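Local coordinates for protein triacylglycerol lipase (Clostridium botulinum, PDB 5AH1) that hydrolyses synthetic polyesters and probably triacylglycerols, as a zinc-binding enzyme of the alpha/beta-hydrolase fold, at residues S223-S228 with S445-L450; F250-T255 with N353-P358; A335-I340 with V346-P351. All coordinates share one frame; numbering follows the deposited sequence. Where two conformers were deposited one is given.

Overall arrangement
Followed from the N terminus, the chain reaches the first of the segments described here in strand 221-227, at the middle of the parallel sheet, and contact 1 closes only when helix 437-448 has been made near the other end. Everything else described here is nested within that long loop. Helix 242-257 opens contact 2, which N353-P358 completes 98 residues later. Inside this second loop lies contact 3, a hairpin closed over a few residues, whose outgoing strand 345-347 leads into helix 357-363. Contacts 2 and 3 touch, through Y357 against A347 and I349. Contact 1, with its centre about 29 Å from each of theirs, fastens a late helix onto the central sheet.

Contact 1. Residues S223-S228 with S445-L450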
loop_
_atom_site.group_PDB
_atom_site.type_symbol
_atom_site.label_atom_id
_atom_site.label_comp_id
_atom_site.label_asym_id
_atom_site.label_seq_id
_atom_site.Cartn_x
_atom_site.Cartn_y
_atom_site.Cartn_z
ATOM N N SER A 223 -7.950 7.887 11.740
ATOM C CA SER A 223 -7.660 6.475 11.664
ATOM C C SER A 223 -6.743 6.162 10.507
ATOM O O SER A 223 -6.711 6.863 9.503
ATOM C CB SER A 223 -8.952 5.663 11.531
ATOM O OG SER A 223 -9.539 5.807 10.253
ATOM N N VAL A 224 -6.022 5.066 10.694
ATOM C CA VAL A 224 -5.135 4.463 9.710
ATOM C C VAL A 224 -5.558 3.008 9.552
ATOM O O VAL A 224 -5.582 2.259 10.523
ATOM C CB VAL A 224 -3.675 4.527 10.206
ATOM C CG1 VAL A 224 -2.755 3.563 9.445
ATOM C CG2 VAL A 224 -3.174 5.947 10.116
ATOM N N SER A 225 -5.923 2.622 8.333
ATOM C CA SER A 225 -6.313 1.255 8.026
ATOM C C SER A 225 -5.368 0.699 6.979
ATOM O O SER A 225 -5.246 1.279 5.893
ATOM C CB SER A 225 -7.736 1.198 7.481
ATOM O OG SER A 225 -8.693 1.583 8.442
ATOM N N THR A 226 -4.698 -0.404 7.316
ATOM C CA THR A 226 -3.830 -1.104 6.368
ATOM C C THR A 226 -4.539 -2.359 5.884
ATOM O O THR A 226 -5.216 -3.036 6.652
ATOM C CB THR A 226 -2.423 -1.425 6.962
ATOM O OG1 THR A 226 -2.490 -2.483 7.928
ATOM C CG2 THR A 226 -1.809 -0.203 7.592
ATOM N N ILE A 227 -4.420 -2.625 4.583
ATOM C CA ILE A 227 -5.054 -3.764 3.935
ATOM C C ILE A 227 -3.974 -4.458 3.109
ATOM O O ILE A 227 -3.410 -3.865 2.198
ATOM C CB ILE A 227 -6.231 -3.330 3.026
ATOM C CG1 ILE A 227 -7.270 -2.510 3.793
ATOM C CG2 ILE A 227 -6.863 -4.561 2.382
ATOM C CD1 ILE A 227 -8.413 -2.016 2.895
ATOM N N SER A 228 -3.686 -5.708 3.450
ATOM C CA SER A 228 -2.668 -6.493 2.742
ATOM C C SER A 228 -1.285 -5.847 2.808
ATOM O O SER A 228 -0.472 -5.962 1.884
ATOM C CB SER A 228 -3.053 -6.685 1.273
ATOM O OG SER A 228 -4.412 -7.066 1.119
ATOM N N SER A 445 -18.972 3.067 6.633
ATOM C CA SER A 445 -19.988 3.246 7.675
ATOM C C SER A 445 -19.378 2.957 9.057
ATOM O O SER A 445 -19.553 3.732 10.006
ATOM C CB SER A 445 -21.195 2.343 7.432
ATOM O OG SER A 445 -21.915 2.741 6.274
ATOM N N PHE A 446 -18.644 1.850 9.162
ATOM C CA PHE A 446 -17.981 1.462 10.400
ATOM C C PHE A 446 -17.096 2.613 10.893
ATOM O O PHE A 446 -17.200 3.033 12.044
ATOM C CB PHE A 446 -17.186 0.168 10.138
ATOM C CG PHE A 446 -16.429 -0.380 11.335
ATOM C CD1 PHE A 446 -15.180 0.112 11.673
ATOM C CD2 PHE A 446 -16.952 -1.422 12.083
ATOM C CE1 PHE A 446 -14.471 -0.408 12.748
ATOM C CE2 PHE A 446 -16.247 -1.946 13.154
ATOM C CZ PHE A 446 -15.006 -1.443 13.487
ATOM N N LEU A 447 -16.227 3.128 10.019
ATOM C CA LEU A 447 -15.295 4.181 10.407
ATOM C C LEU A 447 -15.994 5.468 10.876
ATOM O O LEU A 447 -15.476 6.208 11.731
ATOM C CB LEU A 447 -14.333 4.485 9.253
ATOM C CG LEU A 447 -13.357 3.361 8.896
ATOM C CD1 LEU A 447 -12.597 3.719 7.623
ATOM C CD2 LEU A 447 -12.369 3.077 10.023
ATOM N N SER A 448 -17.172 5.745 10.322
ATOM C CA SER A 448 -17.926 6.950 10.684
ATOM C C SER A 448 -18.412 6.948 12.144
ATOM O O SER A 448 -18.775 7.998 12.675
ATOM C CB SER A 448 -19.133 7.134 9.759
ATOM O OG SER A 448 -20.233 6.337 10.164
ATOM N N ASN A 449 -18.397 5.788 12.794
ATOM C CA ASN A 449 -18.807 5.699 14.189
ATOM C C ASN A 449 -17.703 6.054 15.175
ATOM O O ASN A 449 -17.988 6.253 16.345
ATOM C CB ASN A 449 -19.309 4.311 14.534
ATOM C CG ASN A 449 -20.533 3.929 13.767
ATOM O OD1 ASN A 449 -21.624 4.463 13.986
ATOM N ND2 ASN A 449 -20.372 2.988 12.863
ATOM N N LEU A 450 -16.451 6.099 14.723
ATOM C CA LEU A 450 -15.346 6.266 15.650
ATOM C C LEU A 450 -15.397 7.579 16.404
ATOM O O LEU A 450 -15.474 8.646 15.800
ATOM C CB LEU A 450 -14.021 6.171 14.905
ATOM C CG LEU A 450 -13.690 4.793 14.340
ATOM C CD1 LEU A 450 -12.534 4.943 13.360
ATOM C CD2 LEU A 450 -13.356 3.782 15.432
#
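S223 and L447 mark the closest approach of the two backbones, their CA atoms 8.1 Å apart, a spacing that keeps strand and helix from any main-chain bonding and hands the contact to side chains. One branch of L447 does most of the touching. Its CD2 faces the gap between two serine hydroxyls on the same side of the strand, 3.9 Å from S223 OG and, more loosely, 4.3 Å from S225 OG. With chi1 at -67° setting CG beside the backbone N and chi2 at 172° turning the fork, CD2 rather than CD1 is the methyl presented to the serines. L450, three residues on, adds a second methyl, CD1 lying 4.1 Å from S223 CB. S223 thus meets one leucine with its oxygen and the other with its carbon.

Both buried hydroxyls have polar partners elsewhere: S223 OG bonds to H177 ND1, and S225 OG to the hydroxyl of Y443, one turn before L447. The chain here is tied by further bonds. S448 OG donates to S445 O at 2.7 Å, and the carbonyls of L447 and L450 both accept from N76 ND2. V224 points the other way, onto helix 183-197. A central strand with helices packed on its two faces is the layered architecture of the alpha/beta-hydrolase fold, and neighbouring strand 176-181 runs into the probable nucleophile elbow.

Contact 2. Residues F250-T255 with N353-P358; sequences FGVLGT and NPIFYP
I355, the residue that meets V252 across this contact, lays its CG2 over the centre of one face of the F356 ring, 3.8 Å above the plane. Beyond the rim on that same side comes V252 CG2, no nearer than 4.6 Å to CE1 of F356. The ring of Y357 has P354 CA over the centre of one face, while its CD1 packs against A347 of the preceding hairpin.

The contact itself is carried by the other branch of I355. With CG1 anti to the backbone N (chi1 -165°), this branch runs to the helix and crosses V252 at a slant, CG1 of I355 and CG2 of V252 being 3.7 Å apart. Its last carbon, CD1, meets T255 CG2 tip to tip at 4.1 Å. Helix 242-257, which supplies V252 and T255, lies in the long connection between strands 221-227 and 327-331, where lid helices are commonly found in related lipases; here it packs against the turn that leads into helix 357-363.

T255 OG1 is turned back to its own helix, donating to V252 O at 2.7 Å in the carbonyl plane, on a lone pair. The same hydroxyl accepts from a water that in turn accepts a hydrogen bond from N353 ND2. The other end of that amide, N353 OD1, accepts from I355 N at 3.0 Å, an Asx turn that helps to fix I355 opposite the helix.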
loop_
_atom_site.group_PDB
_atom_site.type_symbol
_atom_site.label_atom_id
_atom_site.label_comp_id
_atom_site.label_asym_id
_atom_site.label_seq_id
_atom_site.Cartn_x
_atom_site.Cartn_y
_atom_site.Cartn_z
ATOM N N PHE A 250 5.932 -5.274 -13.746
ATOM C CA PHE A 250 5.519 -4.758 -15.062
ATOM C C PHE A 250 4.751 -5.833 -15.819
ATOM O O PHE A 250 3.780 -5.540 -16.509
ATOM C CB PHE A 250 6.711 -4.290 -15.901
ATOM C CG PHE A 250 7.202 -2.919 -15.545
ATOM C CD1 PHE A 250 6.389 -1.808 -15.685
ATOM C CD2 PHE A 250 8.495 -2.736 -15.107
ATOM C CE1 PHE A 250 6.862 -0.550 -15.366
ATOM C CE2 PHE A 250 8.966 -1.487 -14.784
ATOM C CZ PHE A 250 8.155 -0.395 -14.909
ATOM N N GLY A 251 5.192 -7.074 -15.693
ATOM C CA GLY A 251 4.458 -8.201 -16.245
ATOM C C GLY A 251 3.042 -8.274 -15.691
ATOM O O GLY A 251 2.085 -8.415 -16.446
ATOM N N VAL A 252 2.900 -8.177 -14.368
ATOM C CA VAL A 252 1.580 -8.190 -13.751
ATOM C C VAL A 252 0.739 -7.028 -14.295
ATOM O O VAL A 252 -0.435 -7.195 -14.634
ATOM C CB VAL A 252 1.657 -8.116 -12.215
ATOM C CG1 VAL A 252 0.263 -8.062 -11.635
ATOM C CG2 VAL A 252 2.402 -9.323 -11.653
ATOM N N LEU A 253 1.337 -5.845 -14.387
ATOM C CA LEU A 253 0.628 -4.696 -14.948
ATOM C C LEU A 253 0.122 -5.023 -16.359
ATOM O O LEU A 253 -1.010 -4.694 -16.712
ATOM C CB LEU A 253 1.533 -3.458 -14.939
ATOM C CG LEU A 253 0.966 -2.179 -15.566
ATOM C CD1 LEU A 253 -0.315 -1.723 -14.882
ATOM C CD2 LEU A 253 2.006 -1.074 -15.506
ATOM N N GLY A 254 0.954 -5.693 -17.148
ATOM C CA GLY A 254 0.588 -6.090 -18.493
ATOM C C GLY A 254 -0.607 -7.027 -18.561
ATOM O O GLY A 254 -1.327 -7.006 -19.557
ATOM N N THR A 255 -0.828 -7.849 -17.530
ATOM C CA THR A 255 -1.988 -8.742 -17.533
ATOM C C THR A 255 -3.269 -7.931 -17.420
ATOM O O THR A 255 -4.345 -8.418 -17.751
ATOM C CB THR A 255 -1.957 -9.810 -16.395
ATOM O OG1 THR A 255 -2.144 -9.198 -15.109
ATOM C CG2 THR A 255 -0.656 -10.591 -16.427
ATOM N N ASN A 353 -4.835 -15.714 -8.052
ATOM C CA ASN A 353 -4.547 -15.368 -9.430
ATOM C C ASN A 353 -3.355 -16.208 -9.900
ATOM O O ASN A 353 -2.339 -16.246 -9.220
ATOM C CB ASN A 353 -4.179 -13.888 -9.487
ATOM C CG ASN A 353 -4.112 -13.337 -10.902
ATOM O OD1 ASN A 353 -3.702 -14.025 -11.836
ATOM N ND2 ASN A 353 -4.481 -12.069 -11.057
ATOM N N PRO A 354 -3.474 -16.902 -11.047
ATOM C CA PRO A 354 -2.339 -17.706 -11.538
ATOM C C PRO A 354 -1.023 -16.926 -11.678
ATOM O O PRO A 354 0.047 -17.519 -11.549
ATOM C CB PRO A 354 -2.848 -18.223 -12.887
ATOM C CG PRO A 354 -4.339 -18.298 -12.685
ATOM C CD PRO A 354 -4.678 -17.099 -11.878
ATOM N N ILE A 355 -1.099 -15.614 -11.878
ATOM C CA ILE A 355 0.095 -14.774 -11.959
ATOM C C ILE A 355 0.903 -14.797 -10.656
ATOM O O ILE A 355 2.105 -14.534 -10.661
ATOM C CB ILE A 355 -0.265 -13.292 -12.339
ATOM C CG1 ILE A 355 0.964 -12.508 -12.775
ATOM C CG2 ILE A 355 -0.872 -12.535 -11.179
ATOM C CD1 ILE A 355 1.579 -12.989 -14.021
ATOM N N PHE A 356 0.245 -15.143 -9.556
ATOM C CA PHE A 356 0.886 -15.183 -8.239
ATOM C C PHE A 356 1.259 -16.607 -7.822
ATOM O O PHE A 356 1.713 -16.821 -6.712
ATOM C CB PHE A 356 -0.041 -14.597 -7.157
ATOM C CG PHE A 356 -0.340 -13.131 -7.312
ATOM C CD1 PHE A 356 0.641 -12.240 -7.693
ATOM C CD2 PHE A 356 -1.615 -12.653 -7.060
ATOM C CE1 PHE A 356 0.357 -10.894 -7.824
ATOM C CE2 PHE A 356 -1.907 -11.307 -7.191
ATOM C CZ PHE A 356 -0.920 -10.430 -7.580
ATOM N N TYR A 357 1.063 -17.598 -8.682
ATOM C CA TYR A 357 1.502 -18.941 -8.310
ATOM C C TYR A 357 3.001 -18.988 -7.958
ATOM O O TYR A 357 3.376 -19.519 -6.918
ATOM C CB TYR A 357 1.197 -19.967 -9.399
ATOM C CG TYR A 357 -0.258 -20.346 -9.613
ATOM C CD1 TYR A 357 -1.272 -19.928 -8.758
ATOM C CD2 TYR A 357 -0.607 -21.157 -10.684
ATOM C CE1 TYR A 357 -2.591 -20.297 -8.983
ATOM C CE2 TYR A 357 -1.914 -21.524 -10.913
ATOM C CZ TYR A 357 -2.897 -21.111 -10.063
ATOM O OH TYR A 357 -4.193 -21.498 -10.317
ATOM N N PRO A 358 3.869 -18.429 -8.813
ATOM C CA PRO A 358 5.288 -18.591 -8.477
ATOM C C PRO A 358 5.715 -17.764 -7.268
ATOM O O PRO A 358 6.566 -18.203 -6.486
ATOM C CB PRO A 358 6.010 -18.124 -9.744
ATOM C CG PRO A 358 5.041 -17.281 -10.461
ATOM C CD PRO A 358 3.672 -17.827 -10.139
HETATM O O HOH W 1 -4.142 -10.674 -13.806
#

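Contact 3. Residues A335-I340 with V346-P351. With K (potassium ion), chain C.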
loop_
_atom_site.group_PDB
_atom_site.type_symbol
_atom_site.label_atom_id
_atom_site.label_comp_id
_atom_site.label_asym_id
_atom_site.label_seq_id
_atom_site.Cartn_x
_atom_site.Cartn_y
_atom_site.Cartn_z
ATOM N N ALA A 335 -4.325 -16.405 0.552
ATOM C CA ALA A 335 -4.813 -17.243 -0.539
ATOM C C ALA A 335 -3.921 -18.473 -0.760
ATOM O O ALA A 335 -3.930 -19.073 -1.833
ATOM C CB ALA A 335 -4.990 -16.447 -1.833
ATOM N N THR A 336 -3.183 -18.859 0.276
ATOM C CA THR A 336 -2.429 -20.106 0.287
ATOM C C THR A 336 -3.010 -21.126 1.263
ATOM O O THR A 336 -3.796 -20.793 2.161
ATOM C CB THR A 336 -0.958 -19.877 0.677
ATOM O OG1 THR A 336 -0.881 -19.225 1.941
ATOM C CG2 THR A 336 -0.238 -19.028 -0.366
ATOM N N LYS A 337 -2.595 -22.376 1.081
ATOM C CA LYS A 337 -2.877 -23.472 2.001
ATOM C C LYS A 337 -1.577 -24.198 2.274
ATOM O O LYS A 337 -0.618 -24.082 1.513
ATOM C CB LYS A 337 -3.884 -24.451 1.389
ATOM C CG LYS A 337 -3.433 -25.047 0.066
ATOM C CD LYS A 337 -4.451 -25.982 -0.542
ATOM C CE LYS A 337 -3.943 -26.510 -1.878
ATOM N NZ LYS A 337 -4.934 -27.378 -2.582
ATOM N N GLU A 338 -1.536 -24.945 3.365
ATOM C CA GLU A 338 -0.340 -25.694 3.720
ATOM C C GLU A 338 -0.293 -27.011 2.952
ATOM O O GLU A 338 -1.281 -27.745 2.901
ATOM C CB GLU A 338 -0.305 -25.962 5.230
ATOM C CG GLU A 338 0.951 -26.709 5.683
ATOM C CD GLU A 338 1.119 -26.755 7.195
ATOM O OE1 GLU A 338 0.541 -25.896 7.903
ATOM O OE2 GLU A 338 1.845 -27.654 7.670
ATOM N N SER A 339 0.852 -27.296 2.344
ATOM C CA SER A 339 1.106 -28.600 1.758
ATOM C C SER A 339 1.321 -29.620 2.869
ATOM O O SER A 339 2.234 -29.477 3.681
ATOM C CB SER A 339 2.342 -28.549 0.875
ATOM O OG SER A 339 2.751 -29.861 0.537
ATOM N N ILE A 340 0.502 -30.660 2.905
ATOM C CA ILE A 340 0.621 -31.665 3.964
ATOM C C ILE A 340 1.856 -32.560 3.780
ATOM O O ILE A 340 2.211 -33.334 4.665
ATOM C CB ILE A 340 -0.645 -32.540 4.054
ATOM C CG1 ILE A 340 -0.832 -33.355 2.768
ATOM C CG2 ILE A 340 -1.865 -31.661 4.327
ATOM C CD1 ILE A 340 -2.000 -34.335 2.826
ATOM N N VAL A 346 1.382 -23.183 -0.372
ATOM C CA VAL A 346 1.208 -23.170 -1.816
ATOM C C VAL A 346 -0.089 -22.476 -2.191
ATOM O O VAL A 346 -1.020 -22.389 -1.389
ATOM C CB VAL A 346 1.214 -24.591 -2.399
ATOM C CG1 VAL A 346 2.530 -25.249 -2.094
ATOM C CG2 VAL A 346 0.074 -25.414 -1.839
ATOM N N ALA A 347 -0.152 -21.957 -3.408
ATOM C CA ALA A 347 -1.356 -21.269 -3.863
ATOM C C ALA A 347 -2.596 -22.149 -3.790
ATOM O O ALA A 347 -2.548 -23.326 -4.164
ATOM C CB ALA A 347 -1.163 -20.818 -5.293
ATOM N N GLN A 348 -3.699 -21.580 -3.303
ATOM C CA GLN A 348 -5.018 -22.190 -3.453
ATOM C C GLN A 348 -5.507 -21.977 -4.875
ATOM O O GLN A 348 -5.627 -20.848 -5.340
ATOM C CB GLN A 348 -6.046 -21.548 -2.518
ATOM C CG GLN A 348 -5.805 -21.723 -1.026
ATOM C CD GLN A 348 -6.800 -20.916 -0.214
ATOM O OE1 GLN A 348 -6.518 -19.803 0.207
ATOM N NE2 GLN A 348 -7.980 -21.462 -0.028
ATOM N N ILE A 349 -5.805 -23.073 -5.556
ATOM C CA ILE A 349 -6.320 -23.013 -6.915
ATOM C C ILE A 349 -7.771 -22.548 -6.881
ATOM O O ILE A 349 -8.621 -23.187 -6.261
ATOM C CB ILE A 349 -6.213 -24.389 -7.600
ATOM C CG1 ILE A 349 -4.784 -24.933 -7.478
ATOM C CG2 ILE A 349 -6.646 -24.299 -9.063
ATOM C CD1 ILE A 349 -3.712 -23.998 -8.012
ATOM N N GLY A 350 -8.044 -21.431 -7.551
ATOM C CA GLY A 350 -9.349 -20.802 -7.512
ATOM C C GLY A 350 -9.165 -19.396 -6.976
ATOM O O GLY A 350 -9.188 -18.422 -7.733
ATOM N N PRO A 351 -8.930 -19.275 -5.666
ATOM C CA PRO A 351 -8.742 -17.950 -5.068
ATOM C C PRO A 351 -7.506 -17.193 -5.557
ATOM O O PRO A 351 -7.557 -15.979 -5.689
ATOM C CB PRO A 351 -8.625 -18.266 -3.570
ATOM C CG PRO A 351 -9.337 -19.563 -3.405
ATOM C CD PRO A 351 -9.032 -20.327 -4.639
HETATM K K K C . -7.976 -14.117 -7.183
HETATM O O HOH W 2 -6.109 -25.522 -4.120
HETATM O O HOH W 3 -8.137 -16.041 -8.669
HETATM O O HOH W 4 -7.451 -13.192 -9.373
HETATM O O HOH W 5 -10.419 -13.701 -7.816
#
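Q348 extends its side chain across A335, the residue its own backbone N grips: Q348 N donates to A335 O at 2.9 Å. CB and CG each lie 3.3 Å from that same A335 O, and CG also comes 4.1 Å from K337 CB. CD then passes over the peptide that joins A335 to T336, and OE1 ends 3.1 Å from A335 C without a hydrogen bond to this segment. The other terminal atom, NE2, donates to N423 OD1.

The backbone beneath is a beta hairpin. K337 and V346 form its antiparallel hydrogen-bonded pair, each donating nearly straight to the other's carbonyl, and T336 faces A347 as the adjoining non-hydrogen-bonded pair. On the face shared by K337 and V346, the extended lysine slants across the valine, CG of K337 4.0 Å from CG2 of V346, and its NZ reaches a water that also accepts from I349 N.

Past the strand the chain turns through G350 to P351, whose CB rests 4.4 Å from A335 CB. P351 O binds a potassium ion at 2.4 Å, together with D425, D428 and waters, one of which donates to G350 O.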